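Local coordinates for citrate synthase (Thermotoga maritima, PDB 2P2W) that catalyses the condensation of acetyl-CoA with oxaloacetate to give citrate and CoA, the entry step of the tricarboxylic acid cycle, at the interface of chains A and B. Numbering follows the deposited sequence. Chains: chain A/B, Citrate synthase.

Contact 1: the interface of chains A and B. Residues chain A 14-18, 29-30; chain B 347-352.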
# COMPACT_ATOMS: atom_id res chain seq x y z
N SER A 14 4.57 13.26 16.29
CA SER A 14 4.78 11.92 16.79
C SER A 14 5.70 11.92 18.01
O SER A 14 6.64 12.70 18.12
CB SER A 14 5.40 11.08 15.67
OG SER A 14 5.55 9.73 16.12
N SER A 15 5.36 11.03 18.97
CA SER A 15 6.22 10.86 20.13
C SER A 15 6.95 9.50 20.10
O SER A 15 7.57 9.08 21.07
CB SER A 15 5.35 10.95 21.38
OG SER A 15 4.48 9.82 21.43
N ILE A 16 6.83 8.79 18.95
CA ILE A 16 7.40 7.44 18.85
C ILE A 16 8.92 7.45 18.65
O ILE A 16 9.66 6.74 19.31
CB ILE A 16 6.75 6.74 17.66
CG1 ILE A 16 5.26 6.49 17.93
CG2 ILE A 16 7.42 5.37 17.44
CD1 ILE A 16 4.56 5.88 16.72
N CYS A 17 9.39 8.27 17.72
CA CYS A 17 10.81 8.26 17.40
C CYS A 17 11.38 9.60 16.96
O CYS A 17 10.75 10.34 16.20
CB CYS A 17 11.04 7.23 16.30
SG CYS A 17 12.56 7.38 15.33
N TYR A 18 12.57 9.91 17.47
CA TYR A 18 13.24 11.15 17.10
C TYR A 18 14.43 10.78 16.22
O TYR A 18 15.32 10.04 16.64
CB TYR A 18 13.72 11.92 18.33
CG TYR A 18 14.55 13.13 17.98
CD1 TYR A 18 14.13 14.05 17.01
CD2 TYR A 18 15.78 13.36 18.60
CE1 TYR A 18 14.91 15.15 16.66
CE2 TYR A 18 16.58 14.46 18.26
CZ TYR A 18 16.13 15.35 17.29
OH TYR A 18 16.92 16.42 16.94
N ARG A 29 11.36 6.64 21.46
CA ARG A 29 10.74 7.26 22.62
C ARG A 29 11.78 7.77 23.63
O ARG A 29 11.65 7.56 24.84
CB ARG A 29 9.77 6.29 23.30
CG ARG A 29 8.50 6.01 22.48
CD ARG A 29 7.53 5.11 23.22
NE ARG A 29 6.43 4.63 22.37
CZ ARG A 29 5.42 5.38 21.95
NH1 ARG A 29 5.33 6.66 22.29
NH2 ARG A 29 4.47 4.84 21.19
N GLY A 30 12.81 8.44 23.13
CA GLY A 30 13.84 9.01 23.99
C GLY A 30 15.10 8.20 24.27
O GLY A 30 16.10 8.76 24.74
N SER B 347 8.16 14.22 10.47
CA SER B 347 7.17 14.63 11.45
C SER B 347 7.78 15.61 12.43
O SER B 347 8.97 15.88 12.38
CB SER B 347 6.67 13.41 12.22
OG SER B 347 7.68 12.90 13.08
N GLU B 348 6.94 16.14 13.31
CA GLU B 348 7.39 17.05 14.35
C GLU B 348 7.45 16.16 15.58
O GLU B 348 6.44 15.59 15.98
CB GLU B 348 6.37 18.18 14.55
CG GLU B 348 6.62 19.06 15.77
CD GLU B 348 7.86 19.92 15.65
OE1 GLU B 348 8.25 20.26 14.51
OE2 GLU B 348 8.44 20.28 16.70
N TYR B 349 8.64 16.01 16.16
CA TYR B 349 8.77 15.16 17.34
C TYR B 349 8.27 15.85 18.59
O TYR B 349 8.75 16.93 18.95
CB TYR B 349 10.23 14.74 17.55
CG TYR B 349 10.39 13.75 18.68
CD1 TYR B 349 9.82 12.48 18.61
CD2 TYR B 349 11.10 14.08 19.84
CE1 TYR B 349 9.95 11.56 19.65
CE2 TYR B 349 11.24 13.17 20.89
CZ TYR B 349 10.66 11.92 20.79
OH TYR B 349 10.78 11.02 21.83
N VAL B 350 7.31 15.22 19.27
CA VAL B 350 6.74 15.76 20.49
C VAL B 350 6.90 14.79 21.67
O VAL B 350 6.26 14.95 22.71
CB VAL B 350 5.24 16.08 20.31
CG1 VAL B 350 5.07 17.22 19.33
CG2 VAL B 350 4.49 14.84 19.82
N GLY B 351 7.77 13.79 21.49
CA GLY B 351 7.98 12.81 22.54
C GLY B 351 9.06 13.20 23.55
O GLY B 351 9.61 14.30 23.49
N PRO B 352 9.38 12.29 24.49
CA PRO B 352 10.40 12.55 25.52
C PRO B 352 11.81 12.58 24.96
O PRO B 352 12.07 12.07 23.88
CB PRO B 352 10.19 11.39 26.49
CG PRO B 352 9.21 10.38 26.00
CD PRO B 352 8.82 10.94 24.64
O HOH W 1 9.54 12.77 15.24
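The phenol ring of B:Tyr349 is sandwiched between a neighbour of its own chain and the partner subunit. Over the centre of one face lies the backbone N of B:Gly351, 3.4 Å above the plane; over the opposite face A:Tyr18 sets its CB methylene, 3.6 Å from the ring centroid, in a CH-pi contact. The two tyrosine side chains point at about a right angle to each other. CG of B:Tyr349 is anti to its backbone N (chi1 -174°), which lays the ring over the residues that follow it. At the edge, in the ring plane, B:Tyr349 OH donates to a lone pair of B:Pro352 O at 2.6 Å, which ties down the tip of the ring and the turn after it. A:Arg29 turns a face of its guanidinium toward A:Ile16 CA, off centre. Beside the CD1 rim, the end of strand 10-14 meets the end of strand 346-349 in a parallel bridge at A:Ser14 and B:Tyr349. A:Ser14 N donates to B:Glu348 O at 3.0 Å, in the carbonyl plane, and B:Val350 N reaches A:Ser14 O at 2.9 Å from above the carbonyl plane. A:Ser14 OG, anti to its own N, accepts from A:Ile16 N (3.2 Å) and so braces the turn between strands. A water joins A:Cys17 O (2.9 Å) to B:Ser347 OG (2.8 Å). The site fastens the C-terminal strand of one subunit onto the N-terminal strands of the other in the citrate synthase dimer.

Contact 2: the interface of chains A and B. Residues chain A 83-85, 88, 96; chain B 76, 80, 99-101.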
# COMPACT_ATOMS: atom_id res chain seq x y z
N HIS A 83 -0.42 -24.91 -1.94
CA HIS A 83 -0.87 -24.77 -3.33
C HIS A 83 -0.22 -23.55 -4.00
O HIS A 83 -0.57 -23.15 -5.11
CB HIS A 83 -2.40 -24.63 -3.36
CG HIS A 83 -3.07 -25.92 -2.93
ND1 HIS A 83 -3.53 -26.13 -1.67
CD2 HIS A 83 -3.33 -27.07 -3.69
CE1 HIS A 83 -4.04 -27.38 -1.68
NE2 HIS A 83 -3.94 -27.97 -2.87
N LEU A 84 0.72 -22.91 -3.26
CA LEU A 84 1.41 -21.72 -3.79
C LEU A 84 2.66 -22.12 -4.58
O LEU A 84 3.25 -23.18 -4.38
CB LEU A 84 1.90 -20.86 -2.63
CG LEU A 84 0.83 -20.12 -1.82
CD1 LEU A 84 1.49 -19.36 -0.67
CD2 LEU A 84 0.05 -19.09 -2.64
N PRO A 85 3.08 -21.25 -5.51
CA PRO A 85 4.29 -21.54 -6.28
C PRO A 85 5.42 -21.53 -5.26
O PRO A 85 5.30 -20.90 -4.21
CB PRO A 85 4.38 -20.37 -7.25
CG PRO A 85 2.95 -19.99 -7.45
CD PRO A 85 2.38 -20.07 -6.05
N LEU A 88 8.14 -17.66 -4.98
CA LEU A 88 7.65 -16.32 -4.69
C LEU A 88 8.65 -15.52 -3.86
O LEU A 88 9.46 -16.09 -3.13
CB LEU A 88 6.32 -16.39 -3.93
CG LEU A 88 5.14 -17.11 -4.59
CD1 LEU A 88 3.98 -17.20 -3.60
CD2 LEU A 88 4.73 -16.36 -5.85
N ILE A 96 0.18 -12.05 0.86
CA ILE A 96 -0.82 -13.10 0.71
C ILE A 96 -1.43 -13.53 2.04
O ILE A 96 -2.64 -13.50 2.22
CB ILE A 96 -0.22 -14.35 0.04
CG1 ILE A 96 0.21 -14.02 -1.39
CG2 ILE A 96 -1.23 -15.49 0.05
CD1 ILE A 96 1.03 -15.12 -2.06
N GLU B 76 -2.15 -21.95 -12.00
CA GLU B 76 -1.80 -22.06 -10.59
C GLU B 76 -2.71 -21.19 -9.72
O GLU B 76 -3.04 -21.57 -8.59
CB GLU B 76 -0.34 -21.65 -10.38
CG GLU B 76 -0.08 -20.17 -10.57
CD GLU B 76 1.36 -19.88 -10.93
OE1 GLU B 76 2.18 -20.82 -10.89
OE2 GLU B 76 1.67 -18.72 -11.27
N ILE B 80 -5.20 -22.10 -6.32
CA ILE B 80 -5.28 -21.39 -5.06
C ILE B 80 -6.72 -20.97 -4.75
O ILE B 80 -7.16 -21.04 -3.60
CB ILE B 80 -4.38 -20.13 -5.09
CG1 ILE B 80 -2.92 -20.54 -4.96
CG2 ILE B 80 -4.78 -19.15 -4.00
CD1 ILE B 80 -1.96 -19.67 -5.76
N SER B 99 -0.63 -10.78 -5.97
CA SER B 99 0.62 -11.02 -5.24
C SER B 99 1.21 -12.41 -5.51
O SER B 99 2.12 -12.87 -4.84
CB SER B 99 0.33 -10.87 -3.74
OG SER B 99 -0.05 -9.53 -3.46
N ILE B 100 0.62 -13.12 -6.49
CA ILE B 100 1.20 -14.41 -6.86
C ILE B 100 2.04 -14.30 -8.14
O ILE B 100 1.63 -14.65 -9.24
CB ILE B 100 0.08 -15.43 -7.02
CG1 ILE B 100 -0.65 -15.61 -5.69
CG2 ILE B 100 0.67 -16.80 -7.41
CD1 ILE B 100 -2.07 -16.16 -5.86
N HIS B 101 3.27 -13.75 -7.95
CA HIS B 101 4.17 -13.51 -9.07
C HIS B 101 3.47 -12.85 -10.25
O HIS B 101 3.39 -11.63 -10.37
CB HIS B 101 4.79 -14.85 -9.50
CG HIS B 101 6.23 -14.63 -9.89
ND1 HIS B 101 7.12 -15.63 -10.05
CD2 HIS B 101 6.87 -13.41 -10.16
CE1 HIS B 101 8.27 -15.04 -10.42
NE2 HIS B 101 8.15 -13.71 -10.49
O HOH W 2 -2.05 -23.92 -7.27
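A:Leu84, A:Pro85 and A:Leu88 each have an extended backbone (psi near 155°), whereas chain B offers a turn of helix 75-81 and the loop 99-101. This is a mainly apolar patch of the dimer interface of this citrate synthase; side chains carry the packing and a water makes the polar link. B:Ile80 sends CG1 and CD1 from its helix toward the A:His83-A:Leu84 segment. Its CD1 meets the CD2 branch of A:Leu84 at 3.8 Å, the two side chains crossing at about a right angle, and its CG1 lies 3.5 Å from A:His83 O. A:His83 O is bonded to a water at 2.7 Å, which also bonds B:Glu76 O at 2.9 Å. A:Pro85 places the CG corner of its ring between two partners. One is B:Glu76, whose carboxylate OE1 comes to 3.6 Å from A:Pro85 CG; the CG of B:Glu76 occupies the crowded position between N and carbonyl carbon, and the chain is extended beyond it. The other is the CG2 branch of B:Ile100, 3.9 Å from A:Pro85 CG. The second branch of B:Ile100, CG1, points to A:Ile96. From helix 90-98, A:Ile96 holds CG1 beside its backbone N and runs on extended to CD1 (chi2 171°), so that the long arm reaches across the boundary. Its CD1 lies 3.7 Å from B:Ser99 O and also faces B:Ile100 CG1, while its CG1 packs on B:Ser99 CB. An alanine here would lack CG1, CG2 and CD1, and so the arm that meets B:Ser99 and B:Ile100, and would probably loosen the seating of both against helix 90-98. A:Leu88 and B:His101 lie alongside, pointing opposite ways, with the CD2 branch of A:Leu88 3.7 Å from B:His101 N and close to CB.

Contact 1 and contact 2 lie about 39 Å apart, centre to centre, on the same two-fold interface, and each recurs with the chains exchanged. They share no residue or secondary-structure element: contact 1 joins strands near the two chain ends, contact 2 helices 75-81 and 90-98 with nearby loops. The subunits are therefore held at widely spaced points, by strand pairing at one and mostly apolar packing at the other. The centre of contact 1 is about 15 Å from the predicted catalytic A:His250, against about 32 Å for contact 2; for A:Asp300 the distances, about 22 Å and 26 Å, differ little.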